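Local coordinates for UPSTREAM OF FLC-like protein (DUF966) (Arabidopsis thaliana, PDB 6RSN) that polymerises through its DIX-like domain, interprets polarity cues to influence plant cell division orientation, and positively regulates auxin biosynthesis and signalling, at residues Ser29-Asn41 / Trp69-Val81. The protein carries 1 engineered substitution. Numbering follows the deposited sequence.
Engineered in segment 69-81: Ala71 (natural residue Asp).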
# COMPACT_ATOMS: atom_id res chain seq x y z
N SER A 29 13.27 -1.36 5.45
CA SER A 29 14.00 -2.37 6.19
C SER A 29 15.21 -2.83 5.36
O SER A 29 16.29 -3.03 5.92
CB SER A 29 13.08 -3.52 6.58
OG SER A 29 12.31 -3.98 5.47
N SER A 30 15.01 -2.96 4.03
CA SER A 30 16.09 -3.25 3.09
C SER A 30 16.26 -2.12 2.09
O SER A 30 15.29 -1.52 1.62
CB SER A 30 15.84 -4.52 2.32
OG SER A 30 16.56 -4.46 1.08
N HIS A 31 17.49 -1.91 1.63
CA HIS A 31 17.73 -0.68 0.89
C HIS A 31 17.52 -0.86 -0.62
O HIS A 31 17.82 0.04 -1.39
CB HIS A 31 18.99 0.05 1.41
CG HIS A 31 18.80 0.55 2.81
ND1 HIS A 31 17.57 0.46 3.48
CD2 HIS A 31 19.65 1.17 3.67
CE1 HIS A 31 17.69 0.99 4.69
NE2 HIS A 31 18.96 1.43 4.83
N ASN A 32 16.92 -1.98 -1.06
CA ASN A 32 16.67 -2.07 -2.49
C ASN A 32 15.20 -2.32 -2.80
O ASN A 32 14.90 -2.70 -3.95
CB ASN A 32 17.29 -3.31 -3.10
CG ASN A 32 18.72 -3.43 -2.67
OD1 ASN A 32 19.09 -4.45 -2.10
ND2 ASN A 32 19.49 -2.37 -2.88
N GLY A 33 14.35 -2.12 -1.78
CA GLY A 33 12.99 -2.60 -1.89
C GLY A 33 12.12 -2.41 -0.65
O GLY A 33 12.46 -2.69 0.50
N LEU A 34 10.87 -2.12 -0.96
CA LEU A 34 9.82 -1.99 0.03
C LEU A 34 9.00 -3.28 0.08
O LEU A 34 8.71 -3.84 -0.99
CB LEU A 34 8.95 -0.86 -0.49
CG LEU A 34 7.67 -0.60 0.32
CD1 LEU A 34 7.96 -0.04 1.69
CD2 LEU A 34 6.76 0.27 -0.49
N TYR A 35 8.67 -3.74 1.30
CA TYR A 35 7.80 -4.90 1.48
C TYR A 35 6.49 -4.44 2.12
O TYR A 35 6.47 -3.44 2.85
CB TYR A 35 8.46 -5.94 2.38
CG TYR A 35 9.67 -6.57 1.71
CD1 TYR A 35 10.85 -5.87 1.56
CD2 TYR A 35 9.58 -7.83 1.14
CE1 TYR A 35 11.95 -6.43 0.91
CE2 TYR A 35 10.68 -8.41 0.53
CZ TYR A 35 11.85 -7.71 0.40
OH TYR A 35 12.87 -8.39 -0.24
N LEU A 36 5.45 -5.25 1.89
CA LEU A 36 4.17 -4.81 2.44
C LEU A 36 4.28 -4.65 3.97
O LEU A 36 3.70 -3.72 4.56
CB LEU A 36 3.02 -5.74 2.02
CG LEU A 36 1.69 -5.39 2.71
CD1 LEU A 36 1.13 -4.02 2.23
CD2 LEU A 36 0.57 -6.41 2.39
N LYS A 37 5.04 -5.56 4.60
CA LYS A 37 5.21 -5.49 6.04
C LYS A 37 5.80 -4.13 6.45
O LYS A 37 5.47 -3.65 7.52
CB LYS A 37 6.07 -6.65 6.56
CG LYS A 37 7.48 -6.66 6.03
CD LYS A 37 8.34 -7.86 6.51
CE LYS A 37 9.80 -7.47 6.53
NZ LYS A 37 10.48 -7.64 5.21
N ASP A 38 6.66 -3.48 5.63
CA ASP A 38 7.22 -2.17 5.98
C ASP A 38 6.10 -1.11 6.07
O ASP A 38 6.07 -0.28 7.01
CB ASP A 38 8.27 -1.71 4.98
CG ASP A 38 9.46 -2.66 4.93
OD1 ASP A 38 9.88 -3.10 6.00
OD2 ASP A 38 9.95 -2.97 3.84
N VAL A 39 5.19 -1.12 5.07
CA VAL A 39 4.01 -0.25 4.98
C VAL A 39 3.09 -0.50 6.16
O VAL A 39 2.68 0.44 6.85
CB VAL A 39 3.26 -0.43 3.66
CG1 VAL A 39 1.99 0.46 3.66
CG2 VAL A 39 4.21 -0.17 2.48
N ILE A 40 2.83 -1.78 6.45
CA ILE A 40 1.92 -2.12 7.54
C ILE A 40 2.53 -1.69 8.89
O ILE A 40 1.84 -1.14 9.75
CB ILE A 40 1.60 -3.62 7.52
CG1 ILE A 40 0.92 -4.06 6.22
CG2 ILE A 40 0.77 -3.98 8.75
CD1 ILE A 40 -0.31 -3.34 5.87
N ASN A 41 3.84 -1.90 9.06
CA ASN A 41 4.47 -1.41 10.29
C ASN A 41 4.30 0.10 10.50
O ASN A 41 4.07 0.60 11.62
CB ASN A 41 5.96 -1.77 10.33
CG ASN A 41 6.15 -3.25 10.55
OD1 ASN A 41 5.30 -3.90 11.15
ND2 ASN A 41 7.26 -3.81 10.08
N TRP A 69 -4.54 -3.63 -10.02
CA TRP A 69 -4.24 -3.72 -8.58
C TRP A 69 -3.79 -5.13 -8.24
O TRP A 69 -4.58 -6.08 -8.27
CB TRP A 69 -5.51 -3.38 -7.76
CG TRP A 69 -5.93 -1.95 -7.88
CD1 TRP A 69 -7.09 -1.46 -8.39
CD2 TRP A 69 -5.22 -0.82 -7.37
NE1 TRP A 69 -7.15 -0.08 -8.29
CE2 TRP A 69 -5.99 0.34 -7.68
CE3 TRP A 69 -4.00 -0.66 -6.71
CZ2 TRP A 69 -5.59 1.61 -7.29
CZ3 TRP A 69 -3.57 0.61 -6.39
CH2 TRP A 69 -4.37 1.73 -6.65
N TYR A 70 -2.48 -5.25 -7.95
CA TYR A 70 -1.89 -6.55 -7.75
C TYR A 70 -1.94 -6.90 -6.27
O TYR A 70 -1.40 -6.20 -5.45
CB TYR A 70 -0.41 -6.43 -8.14
CG TYR A 70 0.21 -7.76 -8.43
CD1 TYR A 70 0.78 -8.53 -7.42
CD2 TYR A 70 0.25 -8.22 -9.73
CE1 TYR A 70 1.38 -9.75 -7.71
CE2 TYR A 70 0.86 -9.42 -10.05
CZ TYR A 70 1.40 -10.20 -9.03
OH TYR A 70 1.98 -11.38 -9.38
N ALA A 71 -2.61 -8.00 -5.89
CA ALA A 71 -2.83 -8.39 -4.51
C ALA A 71 -1.50 -8.72 -3.84
O ALA A 71 -0.61 -9.40 -4.44
CB ALA A 71 -3.72 -9.63 -4.55
N LEU A 72 -1.32 -8.18 -2.64
CA LEU A 72 -0.13 -8.41 -1.82
C LEU A 72 -0.38 -9.19 -0.51
O LEU A 72 -1.39 -8.97 0.14
CB LEU A 72 0.38 -7.03 -1.39
CG LEU A 72 0.72 -6.02 -2.50
CD1 LEU A 72 0.88 -4.61 -1.92
CD2 LEU A 72 2.05 -6.40 -3.18
N SER A 73 0.56 -10.06 -0.10
CA SER A 73 0.70 -10.62 1.25
C SER A 73 1.73 -9.82 2.01
O SER A 73 2.53 -9.15 1.37
CB SER A 73 1.21 -12.03 1.20
OG SER A 73 0.33 -12.79 0.40
N ASP A 74 1.69 -9.94 3.37
CA ASP A 74 2.59 -9.21 4.28
C ASP A 74 4.04 -9.42 3.88
O ASP A 74 4.88 -8.52 3.89
CB ASP A 74 2.28 -9.53 5.75
CG ASP A 74 1.03 -8.81 6.30
OD1 ASP A 74 0.08 -8.59 5.52
OD2 ASP A 74 0.99 -8.51 7.53
N GLU A 75 4.35 -10.65 3.46
CA GLU A 75 5.74 -10.96 3.17
C GLU A 75 6.16 -10.56 1.74
O GLU A 75 7.31 -10.82 1.37
CB GLU A 75 6.06 -12.42 3.57
CG GLU A 75 5.25 -13.50 2.87
CD GLU A 75 3.80 -13.82 3.28
OE1 GLU A 75 3.28 -13.19 4.25
OE2 GLU A 75 3.18 -14.71 2.62
N ASP A 76 5.25 -9.98 0.93
CA ASP A 76 5.52 -9.68 -0.46
C ASP A 76 6.28 -8.36 -0.65
O ASP A 76 6.10 -7.37 0.06
CB ASP A 76 4.26 -9.63 -1.34
CG ASP A 76 3.58 -10.96 -1.55
OD1 ASP A 76 4.23 -12.02 -1.26
OD2 ASP A 76 2.43 -10.96 -2.07
N PHE A 77 7.13 -8.38 -1.68
CA PHE A 77 7.87 -7.22 -2.17
C PHE A 77 6.91 -6.39 -3.00
O PHE A 77 6.02 -6.93 -3.69
CB PHE A 77 8.98 -7.74 -3.09
CG PHE A 77 9.96 -6.75 -3.66
CD1 PHE A 77 11.13 -6.43 -2.98
CD2 PHE A 77 9.72 -6.11 -4.88
CE1 PHE A 77 12.07 -5.54 -3.50
CE2 PHE A 77 10.68 -5.24 -5.40
CZ PHE A 77 11.83 -4.94 -4.71
N ILE A 78 7.07 -5.07 -2.89
CA ILE A 78 6.20 -4.17 -3.62
C ILE A 78 6.99 -3.50 -4.74
O ILE A 78 8.01 -2.88 -4.49
CB ILE A 78 5.61 -3.08 -2.69
CG1 ILE A 78 4.76 -3.72 -1.58
CG2 ILE A 78 4.78 -2.14 -3.54
CD1 ILE A 78 4.19 -2.70 -0.57
N PHE A 79 6.52 -3.64 -5.98
CA PHE A 79 7.16 -2.93 -7.08
C PHE A 79 6.57 -1.52 -7.25
O PHE A 79 5.35 -1.33 -7.16
CB PHE A 79 6.98 -3.75 -8.35
CG PHE A 79 7.62 -5.11 -8.27
CD1 PHE A 79 8.98 -5.26 -8.48
CD2 PHE A 79 6.88 -6.22 -7.93
CE1 PHE A 79 9.54 -6.53 -8.43
CE2 PHE A 79 7.43 -7.49 -7.87
CZ PHE A 79 8.78 -7.65 -8.17
N PRO A 80 7.40 -0.51 -7.60
CA PRO A 80 6.92 0.85 -7.87
C PRO A 80 6.24 0.97 -9.23
O PRO A 80 6.42 0.13 -10.12
CB PRO A 80 8.22 1.65 -7.92
CG PRO A 80 9.21 0.66 -8.49
CD PRO A 80 8.85 -0.64 -7.79
N VAL A 81 5.46 2.05 -9.38
CA VAL A 81 4.84 2.42 -10.65
C VAL A 81 5.33 3.81 -11.03
O VAL A 81 5.36 4.72 -10.19
CB VAL A 81 3.30 2.32 -10.56
CG1 VAL A 81 2.64 3.54 -9.93
CG2 VAL A 81 2.66 1.96 -11.89
O HOH W 1 10.35 -1.80 -3.98
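Phe77 turns the edge of its ring onto the face of Tyr35, a T-shaped pair with centroids 5.4 Å apart and planes at 88°; Phe77 CD1 lies 3.7 Å from Tyr35 CZ. With CG anti to the backbone N (chi1 -176°), the Phe77 ring also reaches Gly33, its CE1 3.5 Å from Gly33 CA. Replaced by an alanine, Tyr35 would probably leave the Phe77 edge without its aromatic partner and open a gap beside the Glu75 and Asp76 carbonyls. Tyr35 and Phe77 form an antiparallel non-hydrogen-bonded pair; Leu34 and Ile78 point to the opposite face, where Ile78 CD1 lies 3.9 Å from Leu34 CD2 and also meets Leu36 and Val39 of the helix. Leu36 CB and CD2 each lie 3.5 Å from Ser73 O, CD2 also against Leu72 CB. Ile78 N donates to Leu34 O and Leu36 N to Asp76 O (2.9 Å), the latter N approaching almost end-on to the C=O; a weak bond from Lys37 N to Asp74 O follows. A water bridges Leu34 N and Ile78 O. Behind this shell, Tyr35, at the N-cap, donates its backbone N to Asp38 OD2, and Asp38 OD1 takes the Ser29 hydroxyl. Ser73 N to Asp76 OD2 and Asp76 N to Ser73 O brace the type I turn Ser73-Asp76 from within. The contact ties the start of helix 36-47 to the loop after strand 66-71 of the ubiquitin-like DIX fold, Leu36 resting on Trp57 of strand 55-63, Val39 on Leu88 of strand 86-92 and Leu34 on Val26 of strand 22-27.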